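Local coordinates for protein arginine kinase (PDB 6VVG) that probably acts as a viral serine/threonine protein kinase, binding an adenine nucleotide in the cleft between its two lobes and working as a side-to-side dimer, at residues Lys49-Glu60 with Cys159-Val167. Sequence-based numbering, arbitrary orientation. Where two conformers were deposited one is given.
Sequences KIVKPSTFNSLE and CDYGLSRIV. With AMP (adenosine monophosphate), chain C.
K49 and D160 meet through a long salt bridge, NZ to OD1 3.4 Å, weak as a hydrogen bond, with the two side chains crossing at about a right angle. The lysine runs fully extended from strand 45-51, and its NZ is held more firmly by E60: OE2 takes it on the syn side at 2.7 Å. A weak bond from NZ also reaches the AMP phosphate at O3P, while a water joins E60 OE2 to Y161 N. E60 lays its carboxylate against G162, OE1 lying 3.3 Å from CA. This is the protein kinase arrangement of β3 lysine, αC glutamate and DYG (DFG-type) aspartate, with the lysine–glutamate pair closed as in active kinases. D160 OD1 also accepts from G162 N in an Asx turn.

The amide of N57 makes the other polar join. Its chi1 of 174° carries the amide toward 159-167, where ND2 can reach two carbonyls. The bond to S164 O (2.9 Å) is nearly straight and on a lone pair. G162 O takes the second, at 2.8 Å, from above its carbonyl plane. OD1 accepts from L59 N, a capping bond at the turn that leads into the helix, and from a water shared with S164 O and R165 NH1. The R165 guanidinium, salt-bridged to D174, lies nearly parallel to this amide.

Apolar packing comes from L59: CD2 presses on the S164–R165 peptide, and CD1 meets I166 CG1 at 4.0 Å.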
# COMPACT_ATOMS: atom_id res chain seq x y z
N LYS A 49 2.12 -18.68 6.05
CA LYS A 49 0.85 -18.10 6.47
C LYS A 49 -0.13 -18.24 5.32
O LYS A 49 0.13 -17.74 4.22
CB LYS A 49 1.05 -16.64 6.85
CG LYS A 49 -0.20 -15.85 7.15
CD LYS A 49 0.18 -14.48 7.71
CE LYS A 49 -1.01 -13.79 8.36
NZ LYS A 49 -0.69 -12.38 8.74
N ILE A 50 -1.24 -18.92 5.57
CA ILE A 50 -2.28 -19.16 4.57
C ILE A 50 -3.44 -18.22 4.88
O ILE A 50 -4.01 -18.26 5.98
CB ILE A 50 -2.74 -20.62 4.59
CG1 ILE A 50 -1.59 -21.56 4.23
CG2 ILE A 50 -3.90 -20.82 3.62
CD1 ILE A 50 -1.92 -23.04 4.38
N VAL A 51 -3.82 -17.39 3.91
CA VAL A 51 -4.90 -16.42 4.08
C VAL A 51 -6.10 -16.85 3.25
O VAL A 51 -5.96 -17.30 2.11
CB VAL A 51 -4.44 -15.00 3.69
CG1 VAL A 51 -5.61 -14.03 3.75
CG2 VAL A 51 -3.30 -14.53 4.59
N LYS A 52 -7.29 -16.67 3.82
CA LYS A 52 -8.52 -17.10 3.18
C LYS A 52 -8.79 -16.28 1.92
O LYS A 52 -8.32 -15.15 1.80
CB LYS A 52 -9.70 -16.95 4.15
CG LYS A 52 -9.93 -18.12 5.09
CD LYS A 52 -11.09 -17.83 6.07
CE LYS A 52 -12.33 -18.65 5.72
NZ LYS A 52 -13.43 -18.46 6.70
N PRO A 53 -9.55 -16.83 0.97
CA PRO A 53 -9.94 -16.04 -0.20
C PRO A 53 -10.75 -14.81 0.19
O PRO A 53 -11.55 -14.84 1.12
CB PRO A 53 -10.77 -17.02 -1.04
CG PRO A 53 -11.22 -18.11 -0.04
CD PRO A 53 -10.03 -18.23 0.89
N SER A 54 -10.51 -13.72 -0.54
CA SER A 54 -11.27 -12.48 -0.41
C SER A 54 -11.13 -11.85 0.97
O SER A 54 -12.02 -11.13 1.43
CB SER A 54 -12.75 -12.70 -0.73
OG SER A 54 -12.96 -12.95 -2.11
N THR A 55 -10.00 -12.09 1.64
CA THR A 55 -9.75 -11.44 2.92
C THR A 55 -8.40 -10.74 2.98
O THR A 55 -8.08 -10.14 4.02
CB THR A 55 -9.82 -12.46 4.08
OG1 THR A 55 -8.91 -13.54 3.83
CG2 THR A 55 -11.23 -13.00 4.24
N PHE A 56 -7.60 -10.79 1.93
CA PHE A 56 -6.22 -10.31 2.03
C PHE A 56 -6.16 -8.79 2.04
O PHE A 56 -6.82 -8.12 1.24
CB PHE A 56 -5.38 -10.85 0.87
CG PHE A 56 -3.91 -10.65 1.06
CD1 PHE A 56 -3.25 -11.26 2.11
CD2 PHE A 56 -3.18 -9.84 0.20
CE1 PHE A 56 -1.90 -11.09 2.30
CE2 PHE A 56 -1.82 -9.66 0.38
CZ PHE A 56 -1.18 -10.28 1.43
N ASN A 57 -5.36 -8.25 2.96
CA ASN A 57 -5.00 -6.84 2.97
C ASN A 57 -3.71 -6.69 2.17
O ASN A 57 -2.64 -7.09 2.62
CB ASN A 57 -4.82 -6.35 4.41
CG ASN A 57 -4.31 -4.92 4.49
OD1 ASN A 57 -4.08 -4.27 3.47
ND2 ASN A 57 -4.13 -4.43 5.71
N SER A 58 -3.82 -6.12 0.96
CA SER A 58 -2.67 -6.07 0.06
C SER A 58 -1.50 -5.32 0.67
O SER A 58 -0.34 -5.59 0.32
CB SER A 58 -3.07 -5.43 -1.27
OG SER A 58 -3.39 -4.06 -1.11
N LEU A 59 -1.76 -4.39 1.59
CA LEU A 59 -0.67 -3.64 2.21
C LEU A 59 0.25 -4.52 3.03
O LEU A 59 1.39 -4.13 3.29
CB LEU A 59 -1.24 -2.53 3.09
CG LEU A 59 -0.37 -1.28 3.26
CD1 LEU A 59 -0.26 -0.54 1.94
CD2 LEU A 59 -0.94 -0.37 4.35
N GLU A 60 -0.22 -5.70 3.46
CA GLU A 60 0.65 -6.62 4.19
C GLU A 60 1.88 -6.97 3.37
O GLU A 60 2.98 -7.10 3.91
CB GLU A 60 -0.13 -7.87 4.58
CG GLU A 60 0.67 -8.86 5.42
CD GLU A 60 -0.20 -9.96 6.02
OE1 GLU A 60 -1.40 -10.02 5.69
OE2 GLU A 60 0.34 -10.76 6.81
N CYS A 159 5.60 -8.04 13.81
CA CYS A 159 5.02 -9.02 12.90
C CYS A 159 3.53 -8.74 12.69
O CYS A 159 2.94 -7.86 13.32
CB CYS A 159 5.22 -10.45 13.41
SG CYS A 159 4.07 -10.97 14.71
N ASP A 160 2.95 -9.52 11.77
CA ASP A 160 1.53 -9.45 11.41
C ASP A 160 1.14 -8.06 10.88
O ASP A 160 0.50 -7.26 11.56
CB ASP A 160 0.61 -9.85 12.57
CG ASP A 160 -0.80 -10.19 12.09
OD1 ASP A 160 -1.11 -9.87 10.92
OD2 ASP A 160 -1.59 -10.77 12.86
N TYR A 161 1.60 -7.79 9.67
CA TYR A 161 1.23 -6.57 8.96
C TYR A 161 -0.13 -6.66 8.26
O TYR A 161 -0.41 -5.86 7.36
CB TYR A 161 2.34 -6.22 7.96
CG TYR A 161 3.73 -6.57 8.48
CD1 TYR A 161 4.09 -6.28 9.79
CD2 TYR A 161 4.66 -7.21 7.67
CE1 TYR A 161 5.35 -6.60 10.28
CE2 TYR A 161 5.92 -7.53 8.14
CZ TYR A 161 6.25 -7.23 9.45
OH TYR A 161 7.50 -7.55 9.93
N GLY A 162 -0.99 -7.58 8.69
CA GLY A 162 -2.25 -7.81 8.01
C GLY A 162 -3.30 -6.73 8.22
O GLY A 162 -4.27 -6.67 7.46
N LEU A 163 -3.13 -5.88 9.23
CA LEU A 163 -4.04 -4.77 9.46
C LEU A 163 -3.40 -3.42 9.14
O LEU A 163 -3.95 -2.38 9.51
CB LEU A 163 -4.52 -4.78 10.91
CG LEU A 163 -5.47 -5.91 11.30
CD1 LEU A 163 -5.99 -5.71 12.72
CD2 LEU A 163 -6.63 -6.03 10.33
N SER A 164 -2.26 -3.42 8.45
CA SER A 164 -1.56 -2.19 8.12
C SER A 164 -2.41 -1.32 7.19
O SER A 164 -3.19 -1.82 6.37
CB SER A 164 -0.22 -2.50 7.45
OG SER A 164 0.68 -3.10 8.36
N ARG A 165 -2.24 -0.00 7.32
CA ARG A 165 -3.06 0.94 6.57
C ARG A 165 -2.23 2.12 6.08
O ARG A 165 -1.17 2.45 6.62
CB ARG A 165 -4.21 1.49 7.42
CG ARG A 165 -5.09 0.45 8.08
CD ARG A 165 -5.98 -0.24 7.05
NE ARG A 165 -6.70 -1.35 7.67
CZ ARG A 165 -7.09 -2.45 7.03
NH1 ARG A 165 -6.84 -2.59 5.74
NH2 ARG A 165 -7.73 -3.40 7.69
N ILE A 166 -2.75 2.77 5.04
CA ILE A 166 -2.14 3.98 4.49
C ILE A 166 -2.57 5.18 5.31
O ILE A 166 -3.75 5.35 5.62
CB ILE A 166 -2.52 4.16 3.01
CG1 ILE A 166 -1.91 3.06 2.14
CG2 ILE A 166 -2.07 5.52 2.52
CD1 ILE A 166 -2.33 3.11 0.68
N VAL A 167 -1.60 6.04 5.66
CA VAL A 167 -1.90 7.23 6.44
C VAL A 167 -2.90 8.10 5.69
O VAL A 167 -2.75 8.35 4.49
CB VAL A 167 -0.60 8.01 6.73
CG1 VAL A 167 -0.91 9.37 7.33
CG2 VAL A 167 0.31 7.20 7.64
P AMP C . 0.72 -13.92 13.23
O1P AMP C . -0.41 -13.39 14.09
O2P AMP C . 2.01 -13.32 13.75
O3P AMP C . 0.36 -13.68 11.79
O5' AMP C . 0.83 -15.49 13.42
C5' AMP C . 0.30 -16.14 14.57
C4' AMP C . 1.37 -16.54 15.55
O4' AMP C . 2.38 -17.35 14.88
C3' AMP C . 2.18 -15.40 16.16
O3' AMP C . 1.50 -14.75 17.22
C2' AMP C . 3.44 -16.12 16.60
O2' AMP C . 3.21 -16.89 17.77
C1' AMP C . 3.65 -17.08 15.43
N9 AMP C . 4.48 -16.45 14.38
C8 AMP C . 4.00 -15.62 13.45
N7 AMP C . 5.02 -15.23 12.68
C5 AMP C . 6.13 -15.81 13.14
C6 AMP C . 7.44 -15.75 12.72
N6 AMP C . 8.08 -15.04 11.63
N1 AMP C . 8.38 -16.43 13.35
C2 AMP C . 8.05 -17.19 14.42
N3 AMP C . 6.76 -17.26 14.84
C4 AMP C . 5.81 -16.56 14.20
O HOH W 1 -4.72 -1.47 3.76
O HOH W 2 2.58 -10.08 7.87